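Local coordinates for protein endoglucanase (Komagataeibacter sucrofermentans, PDB 6VC5) that probably catalyses the endohydrolysis of (1->4)-beta-D-glucosidic linkages in cellulose and related beta-glucans, as a glycosyl hydrolase of family 8, at residues D68-W73 with L124-K129; T61-K66 with P81-K86; P160-A165 with T175-D180; S43-D48 with L100-K105. All coordinates share one frame; numbering follows the deposited sequence.

Contact 1 of 4, residues D68-W73 with L124-K129; sequences DALFSW and LKLMTK
L70 and D68 meet L126 and M127 where helix 110-126 runs out, so that the loop between helix 49-62 and strand 74-76 is laid over a helix end in what the family implies is an (alpha/alpha)6 barrel. The apolar part turns on one methyl group: L70 CD1 lies 4.0 Å from L126 CD1 and 4.1 Å from M127 CG. The M127 chain bends at both chi2 and chi3, which brings its CE back toward that same L70 methyl. L126 CD1 also borders the carboxylate of D68, 3.8 Å from its OD2, a van der Waals neighbour of a polar group.

The polar bonds lie within the segments or go to residues outside them. D68 CG sits between its backbone N and carbonyl carbon (chi1 58°), the crowded position, and D68 OD1 accepts from L70 N at 3.1 Å with an N-H...O angle of 145°. That closes an Asx turn. OD1 has a second partner in H65 ND1, and D122 OD2 bonds to A69 N. In the other segment T128 OG1 donates to L124 O at 2.7 Å, tying the start of strand 128-131 to the last turn of the helix.

The chemistry is therefore divided: between the segments there is only van der Waals contact, while the Asx turn helps hold the loop that presents L70, and D122 fastens A69 to the same helix.

Contact 2 of 4, residues T61-K66 with P81-K86; sequences TNLQHK and PPVADK
H65 and K86 join two loops at one rim of the presumed (alpha/alpha)6 barrel: the chain leaving helix 49-62 and the chain leading into helix 90-106. The imidazole reaches across, and H65 NE2 donates to K86 O at 2.8 Å. The bond is bent, with an N-H...O angle of 134°, and the oxygen lies at the ring edge, tilted a little from its plane. On the acceptor side the donor approaches in the carbonyl plane, on a lone pair. Because ND1 is hydrogen-bonded to D68 OD1, both ring nitrogens are used and the rotation of the ring is fixed. A leucine in place of H65 would probably leave K86 O and D68 OD1 each without this partner, and the K86 end of the loop less firmly held.

V83 supplies the apolar half. Its CG1 stands anti to the backbone N (chi1 -173°), which leaves CG2 beside that nitrogen and facing the helix end: V83 CG2 is 3.5 Å from N62 O and 4.2 Å from L63 CD2. The L63 side chain lies crosswise to that of V83, and Y75 of strand 74-76 touches both.

K86 points its long chain back over its own loop. A bend at chi2 (-57°), followed by an extended run, carries the ammonium to V83 O, nearly along the C=O axis. This K86 NZ to V83 O bond, 2.8 Å long, closes the loop on itself, while K86 CB stays 4.1 Å from H65 NE2.

Contact 3 of 4, residues P160-A165 with T175-D180; sequences PSLMQA and TKVMGD
M178 packs on L162 and M163 in an antiparallel helix pair, the hairpin formed by helices 159-169 and 172-187 within the presumed (alpha/alpha)6 barrel. The axes of the two short segments approach to 10.0 Å, and their directions differ by 156°. M178 bridges most of that gap. Its chain is extended through chi2, and M178 CG lies 3.6 Å from L162 CB; the turn at chi3 (-80°) then swings CE to the L162 carbonyl. The L162 and M178 side chains run antiparallel alongside each other, whereas M163 lies across the M178 chain, with M163 CG 3.8 Å from M178 SD. L162 CD1 completes the seam at 4.3 Å from V177 CG1.

With an alanine here instead of M178, L162 and M163 would probably lose the packing of CG and SD, opening a gap beside them that F166 and M235 also border. On the far side of that helix, K176 NZ and D180 OD2 form a salt bridge, and both atoms also bond to T135. At the end of the M178 chain, CE rests 3.7 Å from L162 O.

Contact 4 of 4, residues S43-D48 with L100-K105; sequences SAAAGD and LAWAGK
The indole of W102 is approached by A45, whose CB stands 4.2 Å from W102 CZ3 at an oblique angle to the ring. The F320 ring meets the indole with the planes at about 50°, and Q164 of helix 159-169 also touches W102. The W102 indole lies beside a tight, alanine-rich meeting of helices 33-46 and 90-106, two members of the presumed (alpha/alpha)6 barrel. With W102 CG anti to its own carbonyl carbon (chi1 -76°), the ring is set beside A45; W102 CB, fixed by the backbone, lies beside A44.

A44 makes the closest backbone approach, its CA only 5.4 Å from A103 CA. Its methyl touches two consecutive residues: A44 CB is 4.3 Å from W102 CB and 4.4 Å from A103 CB. Such a short separation relies on the small side chains of A44 and A103. F52 of helix 49-62 covers A103, and Y112 of helix 110-126 touches it as well.

Directly after this contact, helix 33-46 stops in a Schellman motif. G47 takes a positive phi of 80° as its C-prime residue, where a side chain would collide with A46 O, which favours glycine. D48 then begins the following helix as its N-cap, with OD1 bonded to A51 N and OD2 in a salt bridge with R12. The two bonds closing the motif are D48 N to S43 O at 2.9 Å and a weak one from G47 N to A44 O at 3.3 Å.

Contacts 1 and 2 adjoin, their centres 14 Å apart, and share the chain after helix 49-62: S72 N meets L63 O at 2.9 Å, and their segments alternate in sequence. Contact 3 lies 15 Å from contact 1 between centres and follows it in the chain; T128 touches V177 there. The centres of contacts 3 and 4 are 20 Å apart, and the two join where Q164 CG packs on A101 CB at 3.5 Å. Helix 90-106 carries one side of contact 4, and its N-terminal approach is the loop of contact 2, whose segments both fall between those of contact 4. Two loop contacts and two helix contacts thus belong to one presumed (alpha/alpha)6 barrel.

Contact 1 of 4, residues D68-W73 with L124-K129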
# COMPACT_ATOMS: atom_id res chain seq x y z
N ASP A 68 -12.41 7.58 16.37
CA ASP A 68 -12.64 7.49 14.93
C ASP A 68 -12.33 6.06 14.51
O ASP A 68 -11.94 5.22 15.32
CB ASP A 68 -11.86 8.55 14.14
CG ASP A 68 -10.36 8.49 14.37
OD1 ASP A 68 -9.73 7.46 14.07
OD2 ASP A 68 -9.79 9.51 14.83
N ALA A 69 -12.52 5.77 13.22
CA ALA A 69 -12.38 4.41 12.73
C ALA A 69 -11.00 4.10 12.16
O ALA A 69 -10.78 2.99 11.68
CB ALA A 69 -13.46 4.10 11.68
N LEU A 70 -10.06 5.05 12.23
CA LEU A 70 -8.71 4.79 11.75
C LEU A 70 -7.95 3.96 12.79
O LEU A 70 -8.45 3.67 13.88
CB LEU A 70 -8.02 6.10 11.41
CG LEU A 70 -8.79 7.03 10.48
CD1 LEU A 70 -7.96 8.27 10.18
CD2 LEU A 70 -9.13 6.30 9.19
N PHE A 71 -6.70 3.60 12.45
CA PHE A 71 -5.94 2.62 13.22
C PHE A 71 -4.61 3.20 13.65
O PHE A 71 -3.89 3.80 12.85
CB PHE A 71 -5.68 1.35 12.38
CG PHE A 71 -6.94 0.63 12.04
CD1 PHE A 71 -7.37 -0.42 12.82
CD2 PHE A 71 -7.69 1.02 10.94
CE1 PHE A 71 -8.55 -1.08 12.53
CE2 PHE A 71 -8.86 0.37 10.64
CZ PHE A 71 -9.30 -0.67 11.44
N SER A 72 -4.27 3.00 14.92
CA SER A 72 -2.90 3.28 15.34
C SER A 72 -1.95 2.40 14.54
O SER A 72 -2.25 1.23 14.26
CB SER A 72 -2.76 2.99 16.82
OG SER A 72 -3.59 3.85 17.59
N TRP A 73 -0.80 2.95 14.15
CA TRP A 73 0.00 2.27 13.14
C TRP A 73 0.74 1.05 13.68
O TRP A 73 1.06 0.14 12.90
CB TRP A 73 0.97 3.24 12.46
CG TRP A 73 2.15 3.62 13.28
CD1 TRP A 73 2.18 4.51 14.32
CD2 TRP A 73 3.49 3.14 13.12
NE1 TRP A 73 3.46 4.61 14.82
CE2 TRP A 73 4.28 3.77 14.10
CE3 TRP A 73 4.09 2.23 12.24
CZ2 TRP A 73 5.65 3.52 14.23
CZ3 TRP A 73 5.45 1.98 12.37
CH2 TRP A 73 6.21 2.62 13.36
N LEU A 124 -11.81 9.80 4.31
CA LEU A 124 -12.24 10.96 3.52
C LEU A 124 -12.34 12.21 4.39
O LEU A 124 -11.94 13.30 3.96
CB LEU A 124 -13.59 10.65 2.87
CG LEU A 124 -14.01 11.53 1.69
CD1 LEU A 124 -13.01 11.41 0.55
CD2 LEU A 124 -15.41 11.15 1.23
N LYS A 125 -12.85 12.06 5.61
CA LYS A 125 -13.07 13.21 6.48
C LYS A 125 -11.78 13.74 7.10
O LYS A 125 -11.58 14.95 7.18
CB LYS A 125 -14.08 12.85 7.56
CG LYS A 125 -14.36 13.96 8.56
CD LYS A 125 -14.83 13.39 9.90
CE LYS A 125 -16.31 13.02 9.88
NZ LYS A 125 -17.02 13.56 11.08
N LEU A 126 -10.90 12.84 7.56
CA LEU A 126 -9.74 13.25 8.34
C LEU A 126 -8.43 13.28 7.56
O LEU A 126 -7.49 13.97 7.98
CB LEU A 126 -9.56 12.32 9.55
CG LEU A 126 -10.78 12.18 10.45
CD1 LEU A 126 -10.54 11.09 11.48
CD2 LEU A 126 -11.13 13.50 11.13
N MET A 127 -8.32 12.54 6.45
CA MET A 127 -7.05 12.37 5.76
C MET A 127 -7.04 12.97 4.37
O MET A 127 -6.20 12.59 3.55
CB MET A 127 -6.66 10.89 5.68
CG MET A 127 -6.36 10.26 7.01
SD MET A 127 -4.79 10.87 7.77
CE MET A 127 -5.47 11.50 9.28
N THR A 128 -7.96 13.86 4.07
CA THR A 128 -7.90 14.62 2.82
C THR A 128 -7.74 16.10 3.13
O THR A 128 -8.20 16.59 4.16
CB THR A 128 -9.11 14.35 1.90
OG1 THR A 128 -10.32 14.82 2.51
CG2 THR A 128 -9.22 12.85 1.59
N LYS A 129 -7.07 16.80 2.22
CA LYS A 129 -6.80 18.22 2.42
C LYS A 129 -6.78 18.90 1.06
O LYS A 129 -6.30 18.33 0.08
CB LYS A 129 -5.45 18.40 3.12
CG LYS A 129 -4.98 19.85 3.23
CD LYS A 129 -5.44 20.49 4.52
CE LYS A 129 -5.13 21.98 4.52
NZ LYS A 129 -3.80 22.25 5.13

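Contact 2 of 4, residues T61-K66 with P81-K86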
# COMPACT_ATOMS: atom_id res chain seq x y z
N THR A 61 -9.57 -4.76 18.06
CA THR A 61 -9.43 -4.70 19.51
C THR A 61 -8.21 -3.89 19.93
O THR A 61 -8.28 -3.11 20.88
CB THR A 61 -9.32 -6.13 20.05
OG1 THR A 61 -10.51 -6.85 19.73
CG2 THR A 61 -9.10 -6.12 21.58
N ASN A 62 -7.10 -4.04 19.22
CA ASN A 62 -5.84 -3.50 19.70
C ASN A 62 -5.39 -2.23 19.00
O ASN A 62 -4.66 -1.44 19.62
CB ASN A 62 -4.72 -4.55 19.60
CG ASN A 62 -4.92 -5.69 20.56
OD1 ASN A 62 -4.59 -5.59 21.74
ND2 ASN A 62 -5.49 -6.79 20.07
N LEU A 63 -5.78 -2.01 17.75
CA LEU A 63 -5.29 -0.88 16.97
C LEU A 63 -6.35 0.17 16.63
O LEU A 63 -6.00 1.34 16.49
CB LEU A 63 -4.64 -1.34 15.66
CG LEU A 63 -3.41 -2.25 15.77
CD1 LEU A 63 -2.93 -2.61 14.36
CD2 LEU A 63 -2.32 -1.57 16.58
N GLN A 64 -7.62 -0.21 16.48
CA GLN A 64 -8.60 0.78 16.04
C GLN A 64 -8.83 1.86 17.10
O GLN A 64 -8.88 1.57 18.30
CB GLN A 64 -9.92 0.13 15.63
CG GLN A 64 -10.79 1.11 14.83
CD GLN A 64 -11.98 0.44 14.18
OE1 GLN A 64 -12.65 -0.39 14.79
NE2 GLN A 64 -12.25 0.80 12.92
N HIS A 65 -8.94 3.11 16.64
CA HIS A 65 -9.13 4.23 17.55
C HIS A 65 -10.49 4.16 18.24
O HIS A 65 -11.43 3.51 17.79
CB HIS A 65 -9.02 5.56 16.80
CG HIS A 65 -7.63 5.89 16.36
ND1 HIS A 65 -7.37 6.79 15.36
CD2 HIS A 65 -6.43 5.46 16.81
CE1 HIS A 65 -6.06 6.91 15.19
NE2 HIS A 65 -5.47 6.11 16.07
N LYS A 66 -10.56 4.87 19.36
CA LYS A 66 -11.77 5.02 20.16
C LYS A 66 -12.71 6.05 19.54
O LYS A 66 -13.92 5.82 19.46
CB LYS A 66 -11.38 5.49 21.58
CG LYS A 66 -10.58 4.50 22.48
CD LYS A 66 -10.20 5.04 23.88
CE LYS A 66 -9.44 4.02 24.73
NZ LYS A 66 -9.10 4.62 26.02
N PRO A 81 2.12 1.80 27.38
CA PRO A 81 1.34 0.67 26.85
C PRO A 81 1.83 0.27 25.47
O PRO A 81 2.57 1.02 24.87
CB PRO A 81 -0.06 1.24 26.75
CG PRO A 81 0.17 2.68 26.49
CD PRO A 81 1.36 3.05 27.32
N PRO A 82 1.44 -0.91 24.99
CA PRO A 82 1.96 -1.31 23.67
C PRO A 82 1.58 -0.46 22.45
O PRO A 82 2.28 -0.47 21.48
CB PRO A 82 1.51 -2.78 23.50
CG PRO A 82 0.35 -2.95 24.36
CD PRO A 82 0.59 -2.09 25.54
N VAL A 83 0.44 0.20 22.50
CA VAL A 83 -0.01 1.06 21.41
C VAL A 83 0.01 2.50 21.93
O VAL A 83 -1.04 3.12 22.12
CB VAL A 83 -1.39 0.63 20.89
CG1 VAL A 83 -1.76 1.43 19.64
CG2 VAL A 83 -1.38 -0.85 20.58
N ALA A 84 1.21 3.03 22.15
CA ALA A 84 1.35 4.35 22.76
C ALA A 84 1.31 5.48 21.74
O ALA A 84 0.93 6.60 22.09
CB ALA A 84 2.66 4.43 23.55
N ASP A 85 1.70 5.22 20.49
CA ASP A 85 1.66 6.22 19.43
C ASP A 85 0.36 6.03 18.67
O ASP A 85 0.17 5.00 18.01
CB ASP A 85 2.86 6.06 18.49
CG ASP A 85 2.89 7.08 17.37
OD1 ASP A 85 2.03 7.99 17.33
OD2 ASP A 85 3.81 7.00 16.52
N LYS A 86 -0.53 7.02 18.74
CA LYS A 86 -1.83 6.89 18.10
C LYS A 86 -1.84 7.33 16.64
O LYS A 86 -2.89 7.25 15.99
CB LYS A 86 -2.89 7.68 18.88
CG LYS A 86 -3.01 7.29 20.35
CD LYS A 86 -3.30 5.81 20.54
CE LYS A 86 -3.57 5.51 22.01
NZ LYS A 86 -3.71 4.05 22.28

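Contact 3 of 4, residues P160-A165 with T175-D180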
# COMPACT_ATOMS: atom_id res chain seq x y z
N PRO A 160 -6.99 0.37 -5.81
CA PRO A 160 -8.17 -0.51 -5.76
C PRO A 160 -9.04 -0.29 -4.53
O PRO A 160 -10.24 -0.59 -4.56
CB PRO A 160 -7.56 -1.92 -5.73
CG PRO A 160 -6.21 -1.74 -6.39
CD PRO A 160 -5.73 -0.39 -5.97
N SER A 161 -8.46 0.22 -3.45
CA SER A 161 -9.26 0.53 -2.27
C SER A 161 -10.06 1.81 -2.46
O SER A 161 -11.22 1.89 -2.02
CB SER A 161 -8.37 0.64 -1.04
OG SER A 161 -9.18 0.74 0.11
N LEU A 162 -9.46 2.83 -3.09
CA LEU A 162 -10.22 4.05 -3.41
C LEU A 162 -11.36 3.74 -4.36
O LEU A 162 -12.45 4.31 -4.22
CB LEU A 162 -9.28 5.11 -3.99
CG LEU A 162 -8.11 5.55 -3.10
CD1 LEU A 162 -7.33 6.67 -3.78
CD2 LEU A 162 -8.60 5.98 -1.74
N MET A 163 -11.14 2.85 -5.34
CA MET A 163 -12.21 2.47 -6.25
C MET A 163 -13.32 1.75 -5.51
O MET A 163 -14.51 1.95 -5.79
CB MET A 163 -11.64 1.53 -7.33
CG MET A 163 -10.44 2.06 -8.13
SD MET A 163 -10.22 1.20 -9.71
CE MET A 163 -9.74 -0.44 -9.24
N GLN A 164 -12.96 0.89 -4.55
CA GLN A 164 -13.97 0.22 -3.75
C GLN A 164 -14.78 1.21 -2.93
O GLN A 164 -16.00 1.06 -2.78
CB GLN A 164 -13.29 -0.81 -2.83
CG GLN A 164 -14.26 -1.58 -1.96
CD GLN A 164 -15.17 -2.49 -2.76
OE1 GLN A 164 -16.39 -2.47 -2.60
NE2 GLN A 164 -14.58 -3.30 -3.62
N ALA A 165 -14.11 2.22 -2.36
CA ALA A 165 -14.83 3.22 -1.58
C ALA A 165 -15.87 3.95 -2.43
O ALA A 165 -16.99 4.20 -1.97
CB ALA A 165 -13.83 4.21 -0.98
N THR A 175 -13.89 10.19 -6.41
CA THR A 175 -13.45 10.37 -7.79
C THR A 175 -12.44 11.50 -7.89
O THR A 175 -11.44 11.38 -8.62
CB THR A 175 -14.68 10.66 -8.66
OG1 THR A 175 -15.63 9.61 -8.48
CG2 THR A 175 -14.28 10.73 -10.13
N LYS A 176 -12.66 12.58 -7.15
CA LYS A 176 -11.73 13.71 -7.18
C LYS A 176 -10.39 13.35 -6.56
O LYS A 176 -9.34 13.71 -7.09
CB LYS A 176 -12.34 14.92 -6.47
CG LYS A 176 -11.48 16.18 -6.56
CD LYS A 176 -12.16 17.37 -5.90
CE LYS A 176 -11.58 18.69 -6.41
NZ LYS A 176 -10.23 18.97 -5.83
N VAL A 177 -10.41 12.61 -5.45
CA VAL A 177 -9.15 12.17 -4.83
C VAL A 177 -8.34 11.31 -5.78
O VAL A 177 -7.12 11.49 -5.93
CB VAL A 177 -9.43 11.45 -3.50
CG1 VAL A 177 -8.13 10.82 -2.97
CG2 VAL A 177 -10.00 12.41 -2.49
N MET A 178 -9.00 10.34 -6.44
CA MET A 178 -8.32 9.46 -7.38
C MET A 178 -7.78 10.24 -8.57
O MET A 178 -6.63 10.03 -8.99
CB MET A 178 -9.29 8.37 -7.86
CG MET A 178 -9.42 7.14 -6.94
SD MET A 178 -10.54 5.84 -7.58
CE MET A 178 -12.15 6.50 -7.15
N GLY A 179 -8.60 11.13 -9.14
CA GLY A 179 -8.18 11.85 -10.33
C GLY A 179 -7.08 12.85 -10.05
O GLY A 179 -6.14 13.00 -10.84
N ASP A 180 -7.16 13.54 -8.91
CA ASP A 180 -6.06 14.41 -8.52
C ASP A 180 -4.81 13.60 -8.21
O ASP A 180 -3.69 14.04 -8.50
CB ASP A 180 -6.45 15.28 -7.32
CG ASP A 180 -7.50 16.33 -7.67
OD1 ASP A 180 -7.79 16.51 -8.87
OD2 ASP A 180 -8.03 16.97 -6.74

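Contact 4 of 4, residues S43-D48 with L100-K105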
# COMPACT_ATOMS: atom_id res chain seq x y z
N SER A 43 -6.05 -13.30 3.26
CA SER A 43 -6.98 -14.33 3.70
C SER A 43 -8.35 -14.18 3.05
O SER A 43 -8.99 -15.18 2.73
CB SER A 43 -7.06 -14.36 5.24
OG SER A 43 -7.59 -13.17 5.77
N ALA A 44 -8.80 -12.94 2.84
CA ALA A 44 -10.06 -12.74 2.11
C ALA A 44 -9.94 -13.23 0.67
O ALA A 44 -10.83 -13.92 0.16
CB ALA A 44 -10.45 -11.27 2.14
N ALA A 45 -8.85 -12.87 -0.02
CA ALA A 45 -8.64 -13.31 -1.40
C ALA A 45 -8.53 -14.83 -1.49
O ALA A 45 -9.02 -15.45 -2.44
CB ALA A 45 -7.38 -12.65 -1.96
N ALA A 46 -7.86 -15.46 -0.52
CA ALA A 46 -7.66 -16.90 -0.50
C ALA A 46 -8.88 -17.67 -0.00
O ALA A 46 -8.92 -18.90 -0.17
CB ALA A 46 -6.46 -17.24 0.38
N GLY A 47 -9.85 -17.01 0.61
CA GLY A 47 -11.02 -17.69 1.13
C GLY A 47 -10.83 -18.35 2.48
O GLY A 47 -11.53 -19.32 2.78
N ASP A 48 -9.91 -17.85 3.30
CA ASP A 48 -9.61 -18.45 4.61
C ASP A 48 -10.32 -17.62 5.68
O ASP A 48 -9.75 -16.71 6.30
CB ASP A 48 -8.09 -18.48 4.81
CG ASP A 48 -7.66 -19.19 6.09
OD1 ASP A 48 -8.52 -19.56 6.91
OD2 ASP A 48 -6.44 -19.39 6.26
N LEU A 100 -12.02 -5.72 4.36
CA LEU A 100 -13.37 -5.85 4.92
C LEU A 100 -14.44 -5.80 3.84
O LEU A 100 -15.43 -6.54 3.92
CB LEU A 100 -13.61 -4.74 5.96
CG LEU A 100 -12.92 -5.03 7.28
CD1 LEU A 100 -12.73 -3.75 8.07
CD2 LEU A 100 -13.71 -6.05 8.09
N ALA A 101 -14.27 -4.94 2.84
CA ALA A 101 -15.21 -4.90 1.72
C ALA A 101 -15.23 -6.24 0.99
O ALA A 101 -16.30 -6.77 0.69
CB ALA A 101 -14.84 -3.77 0.77
N TRP A 102 -14.05 -6.80 0.70
CA TRP A 102 -14.01 -8.08 0.01
C TRP A 102 -14.61 -9.19 0.86
O TRP A 102 -15.38 -10.02 0.36
CB TRP A 102 -12.57 -8.43 -0.31
CG TRP A 102 -12.01 -7.69 -1.45
CD1 TRP A 102 -12.62 -6.74 -2.21
CD2 TRP A 102 -10.71 -7.88 -2.01
NE1 TRP A 102 -11.77 -6.31 -3.21
CE2 TRP A 102 -10.59 -6.99 -3.10
CE3 TRP A 102 -9.62 -8.71 -1.69
CZ2 TRP A 102 -9.43 -6.92 -3.88
CZ3 TRP A 102 -8.47 -8.63 -2.46
CH2 TRP A 102 -8.39 -7.74 -3.54
N ALA A 103 -14.26 -9.24 2.14
CA ALA A 103 -14.79 -10.27 3.03
C ALA A 103 -16.30 -10.15 3.18
O ALA A 103 -17.01 -11.16 3.22
CB ALA A 103 -14.11 -10.17 4.39
N GLY A 104 -16.80 -8.92 3.29
CA GLY A 104 -18.23 -8.74 3.45
C GLY A 104 -19.00 -9.16 2.22
O GLY A 104 -20.10 -9.70 2.31
N LYS A 105 -18.40 -8.95 1.05
CA LYS A 105 -19.05 -9.36 -0.19
C LYS A 105 -19.01 -10.88 -0.36
O LYS A 105 -20.04 -11.51 -0.60
CB LYS A 105 -18.40 -8.62 -1.36
CG LYS A 105 -18.89 -7.18 -1.44
CD LYS A 105 -18.07 -6.28 -2.35
CE LYS A 105 -18.78 -4.94 -2.52
NZ LYS A 105 -18.07 -4.00 -3.43